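Local coordinates for protein rutinosidase (Aspergillus niger, PDB 6I1A) that hydrolyses glycosidic bonds as a secreted family 5 glycoside hydrolase, a rutinosidase that is probably also active on beta-1,3-glucans, at residues I88-I101 against N129-G141. Sequence-based numbering, arbitrary orientation.
Sequences ITVLRIPTTYAAWI and NMHIIIDTHSLPG
Strands 90-95 and 131-136 pair in parallel, V90 level with H131 and T95 with T136. Seven backbone hydrogen bonds join the two segments, running one residue past the strands at either end, from H131 N to T89 O through to H137 N to T95 O. D135 O takes a second bond, from T95 OG1 (2.9 Å), which comes from above the carbonyl plane. T95 OG1 in turn receives W100 NE1 in a nearly straight bond (173°) lying in the indole plane. Further on, Y97 N donates to S138 OG at 3.2 Å.

Charges gather on the face bearing R92, P94 and D135. The D135 carboxylate stacks on the R92 guanidinium, planes 18° apart; OD2 sits over one face, 3.4 Å from R92 NH2, a salt bridge held by charge alone, since no N-H of R92 points at OD2. With chi1 157° swinging its carboxylate toward the neighbouring strand, D135 also accepts H137 ND1 on the syn side of OD2 (2.6 Å). R92 has further salt bridges to E190, D264 and E303.

Two prolines lie over rings in CH-pi contacts: P94 CB over H137, and P140 CG above the centre of Y97, 4.0 Å from the centroid. Y97 OH bonds to E150 and S106.

On the face bearing L91, I93, I132 and I134, L91 and I132 run side by side, and W100 CZ2 reaches I134 CG2; at its start L91 CG meets M130 SD at 3.7 Å.

Strand 90-95, helix 113-128 and strand 131-136 make up one beta-alpha-beta unit of the TIM barrel; the helix covers L91, T95 and W100, helix 161-179 packs on W100 and P140, and strands 22-26 and 187-190 flank the pair.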
ATOM      1  N   ILE A  88      13.745 -24.899 -13.946  1.00 14.26           N
ATOM      2  CA  ILE A  88      12.372 -24.966 -13.374  1.00 14.70           C
ATOM      3  C   ILE A  88      12.169 -26.336 -12.726  1.00 15.43           C
ATOM      4  O   ILE A  88      12.431 -27.392 -13.370  1.00 16.07           O
ATOM      5  CB  ILE A  88      11.324 -24.673 -14.442  1.00 13.96           C
ATOM      6  CG1 ILE A  88      11.448 -23.227 -14.933  1.00 14.67           C
ATOM      7  CG2 ILE A  88       9.896 -24.984 -14.028  1.00 13.52           C
ATOM      8  CD1 ILE A  88      11.263 -22.187 -13.822  1.00 16.12           C
ATOM      9  N   THR A  89      11.606 -26.323 -11.515  1.00 13.86           N
ATOM     10  CA  THR A  89      11.274 -27.565 -10.789  1.00 14.00           C
ATOM     11  C   THR A  89       9.828 -27.578 -10.265  1.00 14.09           C
ATOM     12  O   THR A  89       9.427 -28.589  -9.655  1.00 13.53           O
ATOM     13  CB  THR A  89      12.175 -27.784  -9.592  1.00 15.56           C
ATOM     14  OG1 THR A  89      12.052 -26.720  -8.672  1.00 15.94           O
ATOM     15  CG2 THR A  89      13.624 -27.941  -9.999  1.00 16.00           C
ATOM     16  N   VAL A  90       9.025 -26.546 -10.531  1.00 13.33           N
ATOM     17  CA  VAL A  90       7.605 -26.481 -10.101  1.00 12.75           C
ATOM     18  C   VAL A  90       6.777 -25.942 -11.244  1.00 11.96           C
ATOM     19  O   VAL A  90       7.215 -24.945 -11.893  1.00 13.16           O
ATOM     20  CB  VAL A  90       7.460 -25.554  -8.891  1.00 13.81           C
ATOM     21  CG1 VAL A  90       6.008 -25.405  -8.482  1.00 15.07           C
ATOM     22  CG2 VAL A  90       8.302 -26.052  -7.740  1.00 14.02           C
ATOM     23  N   LEU A  91       5.626 -26.531 -11.502  1.00 10.99           N
ATOM     24  CA  LEU A  91       4.662 -26.025 -12.476  1.00 12.34           C
ATOM     25  C   LEU A  91       3.397 -25.656 -11.747  1.00 13.01           C
ATOM     26  O   LEU A  91       2.804 -26.539 -11.103  1.00 13.36           O
ATOM     27  CB  LEU A  91       4.355 -27.032 -13.585  1.00 13.16           C
ATOM     28  CG  LEU A  91       5.551 -27.542 -14.401  1.00 13.15           C
ATOM     29  CD1 LEU A  91       5.157 -28.670 -15.329  1.00 13.69           C
ATOM     30  CD2 LEU A  91       6.209 -26.418 -15.158  1.00 14.20           C
ATOM     31  N   ARG A  92       2.984 -24.411 -11.819  1.00 11.60           N
ATOM     32  CA  ARG A  92       1.657 -24.010 -11.321  1.00 11.37           C
ATOM     33  C   ARG A  92       0.746 -23.965 -12.517  1.00 10.86           C
ATOM     34  O   ARG A  92       1.071 -23.310 -13.549  1.00 11.30           O
ATOM     35  CB  ARG A  92       1.711 -22.663 -10.632  1.00 11.82           C
ATOM     36  CG  ARG A  92       0.343 -22.179 -10.168  1.00 11.12           C
ATOM     37  CD  ARG A  92       0.433 -21.048  -9.179  1.00 11.08           C
ATOM     38  NE  ARG A  92      -0.816 -20.535  -8.641  1.00 11.43           N
ATOM     39  CZ  ARG A  92      -1.531 -19.517  -9.106  1.00 10.97           C
ATOM     40  NH1 ARG A  92      -1.189 -18.867 -10.223  1.00 11.35           N
ATOM     41  NH2 ARG A  92      -2.583 -19.103  -8.389  1.00 12.13           N
ATOM     42  N   ILE A  93      -0.378 -24.678 -12.483  1.00 11.48           N
ATOM     43  CA  ILE A  93      -1.261 -24.873 -13.624  1.00 11.68           C
ATOM     44  C   ILE A  93      -2.650 -24.331 -13.345  1.00 12.02           C
ATOM     45  O   ILE A  93      -3.485 -25.018 -12.699  1.00 11.98           O
ATOM     46  CB  ILE A  93      -1.295 -26.340 -14.116  1.00 12.43           C
ATOM     47  CG1 ILE A  93       0.094 -26.943 -14.242  1.00 13.87           C
ATOM     48  CG2 ILE A  93      -2.085 -26.377 -15.394  1.00 13.15           C
ATOM     49  CD1 ILE A  93       0.149 -28.359 -14.741  1.00 15.42           C
ATOM     50  N   PRO A  94      -2.959 -23.099 -13.771  1.00 11.83           N
ATOM     51  CA  PRO A  94      -4.287 -22.520 -13.632  1.00 11.45           C
ATOM     52  C   PRO A  94      -5.270 -23.244 -14.554  1.00 12.82           C
ATOM     53  O   PRO A  94      -5.004 -23.443 -15.737  1.00 13.90           O
ATOM     54  CB  PRO A  94      -4.112 -21.050 -14.050  1.00 12.59           C
ATOM     55  CG  PRO A  94      -2.652 -20.809 -13.842  1.00 12.95           C
ATOM     56  CD  PRO A  94      -1.975 -22.100 -14.248  1.00 12.08           C
ATOM     57  N   THR A  95      -6.413 -23.622 -13.981  1.00 11.33           N
ATOM     58  CA  THR A  95      -7.505 -24.267 -14.717  1.00 11.79           C
ATOM     59  C   THR A  95      -8.788 -23.482 -14.461  1.00 11.81           C
ATOM     60  O   THR A  95      -8.956 -22.842 -13.392  1.00 12.43           O
ATOM     61  CB  THR A  95      -7.662 -25.721 -14.283  1.00 12.35           C
ATOM     62  OG1 THR A  95      -8.111 -25.863 -12.919  1.00 13.44           O
ATOM     63  CG2 THR A  95      -6.403 -26.538 -14.444  1.00 13.16           C
ATOM     64  N   THR A  96      -9.732 -23.553 -15.406  1.00 11.78           N
ATOM     65  CA  THR A  96     -11.097 -23.091 -15.096  1.00 12.20           C
ATOM     66  C   THR A  96     -11.819 -24.203 -14.322  1.00 12.49           C
ATOM     67  O   THR A  96     -11.475 -25.376 -14.453  1.00 12.60           O
ATOM     68  CB  THR A  96     -11.905 -22.709 -16.319  1.00 13.28           C
ATOM     69  OG1 THR A  96     -12.235 -23.919 -17.025  1.00 12.86           O
ATOM     70  CG2 THR A  96     -11.144 -21.766 -17.237  1.00 12.87           C
ATOM     71  N   TYR A  97     -12.852 -23.833 -13.605  1.00 10.84           N
ATOM     72  CA  TYR A  97     -13.647 -24.890 -12.903  1.00 10.93           C
ATOM     73  C   TYR A  97     -14.270 -25.821 -13.945  1.00 11.72           C
ATOM     74  O   TYR A  97     -14.620 -26.957 -13.586  1.00 11.94           O
ATOM     75  CB  TYR A  97     -14.710 -24.337 -11.953  1.00 10.85           C
ATOM     76  CG  TYR A  97     -15.779 -23.517 -12.592  1.00 11.20           C
ATOM     77  CD1 TYR A  97     -16.813 -24.134 -13.302  1.00 11.77           C
ATOM     78  CD2 TYR A  97     -15.762 -22.124 -12.560  1.00 11.23           C
ATOM     79  CE1 TYR A  97     -17.811 -23.405 -13.890  1.00 12.60           C
ATOM     80  CE2 TYR A  97     -16.760 -21.386 -13.187  1.00 11.72           C
ATOM     81  CZ  TYR A  97     -17.803 -22.037 -13.841  1.00 11.85           C
ATOM     82  OH  TYR A  97     -18.766 -21.307 -14.493  1.00 13.34           O
ATOM     83  N   ALA A  98     -14.511 -25.331 -15.156  1.00 11.99           N
ATOM     84  CA  ALA A  98     -15.224 -26.084 -16.207  1.00 12.07           C
ATOM     85  C   ALA A  98     -14.363 -27.226 -16.714  1.00 13.79           C
ATOM     86  O   ALA A  98     -14.867 -28.113 -17.447  1.00 14.46           O
ATOM     87  CB  ALA A  98     -15.647 -25.157 -17.306  1.00 11.88           C
ATOM     88  N   ALA A  99     -13.065 -27.277 -16.422  1.00 13.18           N
ATOM     89  CA  ALA A  99     -12.216 -28.434 -16.706  1.00 12.45           C
ATOM     90  C   ALA A  99     -12.739 -29.636 -15.883  1.00 13.18           C
ATOM     91  O   ALA A  99     -12.454 -30.809 -16.249  1.00 14.24           O
ATOM     92  CB  ALA A  99     -10.785 -28.131 -16.363  1.00 13.18           C
ATOM     93  N   TRP A 100     -13.345 -29.347 -14.740  1.00 13.36           N
ATOM     94  CA  TRP A 100     -13.585 -30.327 -13.660  1.00 12.04           C
ATOM     95  C   TRP A 100     -15.044 -30.716 -13.606  1.00 14.63           C
ATOM     96  O   TRP A 100     -15.341 -31.909 -13.268  1.00 16.53           O
ATOM     97  CB  TRP A 100     -13.049 -29.801 -12.318  1.00 13.03           C
ATOM     98  CG  TRP A 100     -11.592 -29.454 -12.395  1.00 12.25           C
ATOM     99  CD1 TRP A 100     -11.061 -28.195 -12.551  1.00 11.82           C
ATOM    100  CD2 TRP A 100     -10.486 -30.359 -12.385  1.00 11.64           C
ATOM    101  NE1 TRP A 100      -9.715 -28.274 -12.611  1.00 13.07           N
ATOM    102  CE2 TRP A 100      -9.320 -29.583 -12.516  1.00 12.61           C
ATOM    103  CE3 TRP A 100     -10.346 -31.747 -12.227  1.00 13.41           C
ATOM    104  CZ2 TRP A 100      -8.052 -30.171 -12.524  1.00 12.60           C
ATOM    105  CZ3 TRP A 100      -9.096 -32.299 -12.249  1.00 14.27           C
ATOM    106  CH2 TRP A 100      -7.956 -31.517 -12.394  1.00 14.19           C
ATOM    107  N   ILE A 101     -15.942 -29.783 -13.822  1.00 14.49           N
ATOM    108  CA  ILE A 101     -17.412 -30.023 -13.772  1.00 14.59           C
ATOM    109  C   ILE A 101     -18.047 -29.303 -14.928  1.00 15.84           C
ATOM    110  O   ILE A 101     -17.537 -28.267 -15.391  1.00 15.67           O
ATOM    111  CB  ILE A 101     -18.020 -29.592 -12.455  1.00 17.01           C
ATOM    112  CG1 ILE A 101     -18.098 -28.089 -12.265  1.00 17.73           C
ATOM    113  CG2 ILE A 101     -17.372 -30.350 -11.293  1.00 20.77           C
ATOM    114  CD1 ILE A 101     -19.021 -27.673 -11.070  1.00 24.53           C
ATOM    115  N   ASN A 129      10.903 -34.945 -12.235  1.00 16.63           N
ATOM    116  CA  ASN A 129      10.421 -34.965 -10.845  1.00 16.89           C
ATOM    117  C   ASN A 129       9.922 -33.557 -10.425  1.00 14.57           C
ATOM    118  O   ASN A 129      10.139 -33.150  -9.270  1.00 16.40           O
ATOM    119  CB  ASN A 129      11.454 -35.480  -9.857  1.00 18.69           C
ATOM    120  CG  ASN A 129      10.815 -35.832  -8.524  1.00 21.15           C
ATOM    121  OD1 ASN A 129       9.637 -36.197  -8.492  1.00 22.29           O
ATOM    122  ND2 ASN A 129      11.575 -35.717  -7.455  1.00 25.56           N
ATOM    123  N   MET A 130       9.344 -32.811 -11.361  1.00 15.94           N
ATOM    124  CA  MET A 130       8.757 -31.487 -11.012  1.00 15.18           C
ATOM    125  C   MET A 130       7.579 -31.683 -10.034  1.00 15.53           C
ATOM    126  O   MET A 130       6.898 -32.744 -10.108  1.00 15.89           O
ATOM    127  CB  MET A 130       8.268 -30.735 -12.237  1.00 15.04           C
ATOM    128  CG  MET A 130       9.422 -30.360 -13.194  1.00 15.00           C
ATOM    129  SD  MET A 130       8.897 -29.110 -14.330  1.00 16.78           S
ATOM    130  CE  MET A 130      10.329 -29.061 -15.433  1.00 13.59           C
ATOM    131  N   HIS A 131       7.331 -30.665  -9.213  1.00 14.30           N
ATOM    132  CA  HIS A 131       6.107 -30.602  -8.347  1.00 13.82           C
ATOM    133  C   HIS A 131       5.030 -29.840  -9.101  1.00 14.74           C
ATOM    134  O   HIS A 131       5.399 -28.873  -9.793  1.00 13.49           O
ATOM    135  CB  HIS A 131       6.424 -29.987  -6.988  1.00 14.94           C
ATOM    136  CG  HIS A 131       5.341 -30.182  -5.955  1.00 13.06           C
ATOM    137  ND1 HIS A 131       5.101 -31.396  -5.360  1.00 15.02           N
ATOM    138  CD2 HIS A 131       4.346 -29.333  -5.537  1.00 14.15           C
ATOM    139  CE1 HIS A 131       4.065 -31.263  -4.537  1.00 13.71           C
ATOM    140  NE2 HIS A 131       3.578 -30.054  -4.645  1.00 14.44           N
ATOM    141  N   ILE A 132       3.786 -30.259  -9.003  1.00 12.46           N
ATOM    142  CA  ILE A 132       2.660 -29.706  -9.748  1.00 12.38           C
ATOM    143  C   ILE A 132       1.708 -29.042  -8.768  1.00 12.29           C
ATOM    144  O   ILE A 132       1.173 -29.750  -7.891  1.00 13.58           O
ATOM    145  CB  ILE A 132       1.945 -30.765 -10.585  1.00 12.76           C
ATOM    146  CG1 ILE A 132       2.905 -31.627 -11.425  1.00 14.13           C
ATOM    147  CG2 ILE A 132       0.887 -30.136 -11.424  1.00 13.63           C
ATOM    148  CD1 ILE A 132       3.628 -30.857 -12.544  1.00 15.07           C
ATOM    149  N   ILE A 133       1.396 -27.780  -8.975  1.00 11.90           N
ATOM    150  CA  ILE A 133       0.295 -27.103  -8.253  1.00 12.02           C
ATOM    151  C   ILE A 133      -0.924 -27.027  -9.163  1.00 12.27           C
ATOM    152  O   ILE A 133      -0.832 -26.411 -10.233  1.00 12.99           O
ATOM    153  CB  ILE A 133       0.660 -25.705  -7.796  1.00 11.16           C
ATOM    154  CG1 ILE A 133       1.870 -25.726  -6.862  1.00 12.76           C
ATOM    155  CG2 ILE A 133      -0.522 -24.952  -7.168  1.00 11.99           C
ATOM    156  CD1 ILE A 133       2.571 -24.383  -6.763  1.00 13.02           C
ATOM    157  N   ILE A 134      -2.039 -27.688  -8.817  1.00 12.12           N
ATOM    158  CA  ILE A 134      -3.271 -27.609  -9.595  1.00 11.49           C
ATOM    159  C   ILE A 134      -4.134 -26.491  -8.987  1.00 12.83           C
ATOM    160  O   ILE A 134      -4.512 -26.587  -7.793  1.00 12.31           O
ATOM    161  CB  ILE A 134      -4.045 -28.940  -9.681  1.00 12.77           C
ATOM    162  CG1 ILE A 134      -3.191 -30.044 -10.302  1.00 14.08           C
ATOM    163  CG2 ILE A 134      -5.348 -28.710 -10.428  1.00 13.24           C
ATOM    164  CD1 ILE A 134      -3.854 -31.409 -10.225  1.00 15.87           C
ATOM    165  N   ASP A 135      -4.368 -25.425  -9.742  1.00 11.50           N
ATOM    166  CA  ASP A 135      -5.106 -24.252  -9.275  1.00 11.54           C
ATOM    167  C   ASP A 135      -6.468 -24.194  -9.954  1.00 11.30           C
ATOM    168  O   ASP A 135      -6.546 -24.139 -11.199  1.00 12.05           O
ATOM    169  CB  ASP A 135      -4.222 -23.040  -9.602  1.00 12.55           C
ATOM    170  CG  ASP A 135      -4.948 -21.726  -9.730  1.00 13.76           C
ATOM    171  OD1 ASP A 135      -5.926 -21.436  -9.022  1.00 15.01           O
ATOM    172  OD2 ASP A 135      -4.409 -20.911 -10.546  1.00 13.71           O
ATOM    173  N   THR A 136      -7.545 -24.165  -9.171  1.00 10.91           N
ATOM    174  CA  THR A 136      -8.885 -23.882  -9.688  1.00 11.76           C
ATOM    175  C   THR A 136      -9.057 -22.362  -9.727  1.00 11.83           C
ATOM    176  O   THR A 136      -9.452 -21.771  -8.696  1.00 12.44           O
ATOM    177  CB  THR A 136      -9.969 -24.650  -8.921  1.00 12.55           C
ATOM    178  OG1 THR A 136      -9.862 -24.356  -7.544  1.00 12.30           O
ATOM    179  CG2 THR A 136      -9.750 -26.132  -9.100  1.00 15.11           C
ATOM    180  N   HIS A 137      -8.657 -21.761 -10.857  1.00 11.71           N
ATOM    181  CA  HIS A 137      -8.492 -20.310 -10.971  1.00 11.60           C
ATOM    182  C   HIS A 137      -9.817 -19.576 -10.887  1.00 11.80           C
ATOM    183  O   HIS A 137      -9.882 -18.475 -10.304  1.00 12.05           O
ATOM    184  CB  HIS A 137      -7.786 -20.043 -12.310  1.00 11.78           C
ATOM    185  CG  HIS A 137      -6.842 -18.890 -12.319  1.00 11.86           C
ATOM    186  ND1 HIS A 137      -5.752 -18.870 -11.507  1.00 11.81           N
ATOM    187  CD2 HIS A 137      -6.734 -17.841 -13.188  1.00 13.23           C
ATOM    188  CE1 HIS A 137      -5.046 -17.798 -11.815  1.00 12.52           C
ATOM    189  NE2 HIS A 137      -5.600 -17.152 -12.827  1.00 13.36           N
ATOM    190  N   SER A 138     -10.872 -20.203 -11.414  1.00 11.09           N
ATOM    191  CA  SER A 138     -12.256 -19.730 -11.287  1.00 10.38           C
ATOM    192  C   SER A 138     -13.064 -20.733 -10.465  1.00 11.36           C
ATOM    193  O   SER A 138     -12.733 -21.924 -10.475  1.00 11.95           O
ATOM    194  CB  SER A 138     -12.915 -19.543 -12.646  1.00 10.96           C
ATOM    195  OG  SER A 138     -12.622 -20.615 -13.529  1.00 12.25           O
ATOM    196  N   LEU A 139     -14.131 -20.242  -9.865  1.00 11.14           N
ATOM    197  CA  LEU A 139     -15.135 -21.134  -9.203  1.00 10.79           C
ATOM    198  C   LEU A 139     -16.512 -20.674  -9.653  1.00 11.13           C
ATOM    199  O   LEU A 139     -16.720 -19.538 -10.071  1.00 11.76           O
ATOM    200  CB  LEU A 139     -15.037 -21.067  -7.682  1.00 11.92           C
ATOM    201  CG  LEU A 139     -13.742 -21.595  -7.075  1.00 12.08           C
ATOM    202  CD1 LEU A 139     -13.712 -21.327  -5.577  1.00 12.48           C
ATOM    203  CD2 LEU A 139     -13.555 -23.084  -7.397  1.00 13.73           C
ATOM    204  N   PRO A 140     -17.506 -21.603  -9.609  1.00 11.62           N
ATOM    205  CA  PRO A 140     -18.854 -21.294 -10.031  1.00 11.34           C
ATOM    206  C   PRO A 140     -19.408 -20.026  -9.394  1.00 11.05           C
ATOM    207  O   PRO A 140     -19.304 -19.820  -8.179  1.00 11.57           O
ATOM    208  CB  PRO A 140     -19.645 -22.562  -9.636  1.00 12.04           C
ATOM    209  CG  PRO A 140     -18.598 -23.673  -9.753  1.00 12.98           C
ATOM    210  CD  PRO A 140     -17.341 -23.015  -9.223  1.00 11.59           C
ATOM    211  N   GLY A 141     -19.926 -19.119 -10.227  1.00 11.19           N
ATOM    212  CA  GLY A 141     -20.542 -17.863  -9.828  1.00 11.88           C
ATOM    213  C   GLY A 141     -19.593 -16.662  -9.854  1.00 11.52           C
ATOM    214  O   GLY A 141     -20.072 -15.553  -9.975  1.00 12.35           O
TER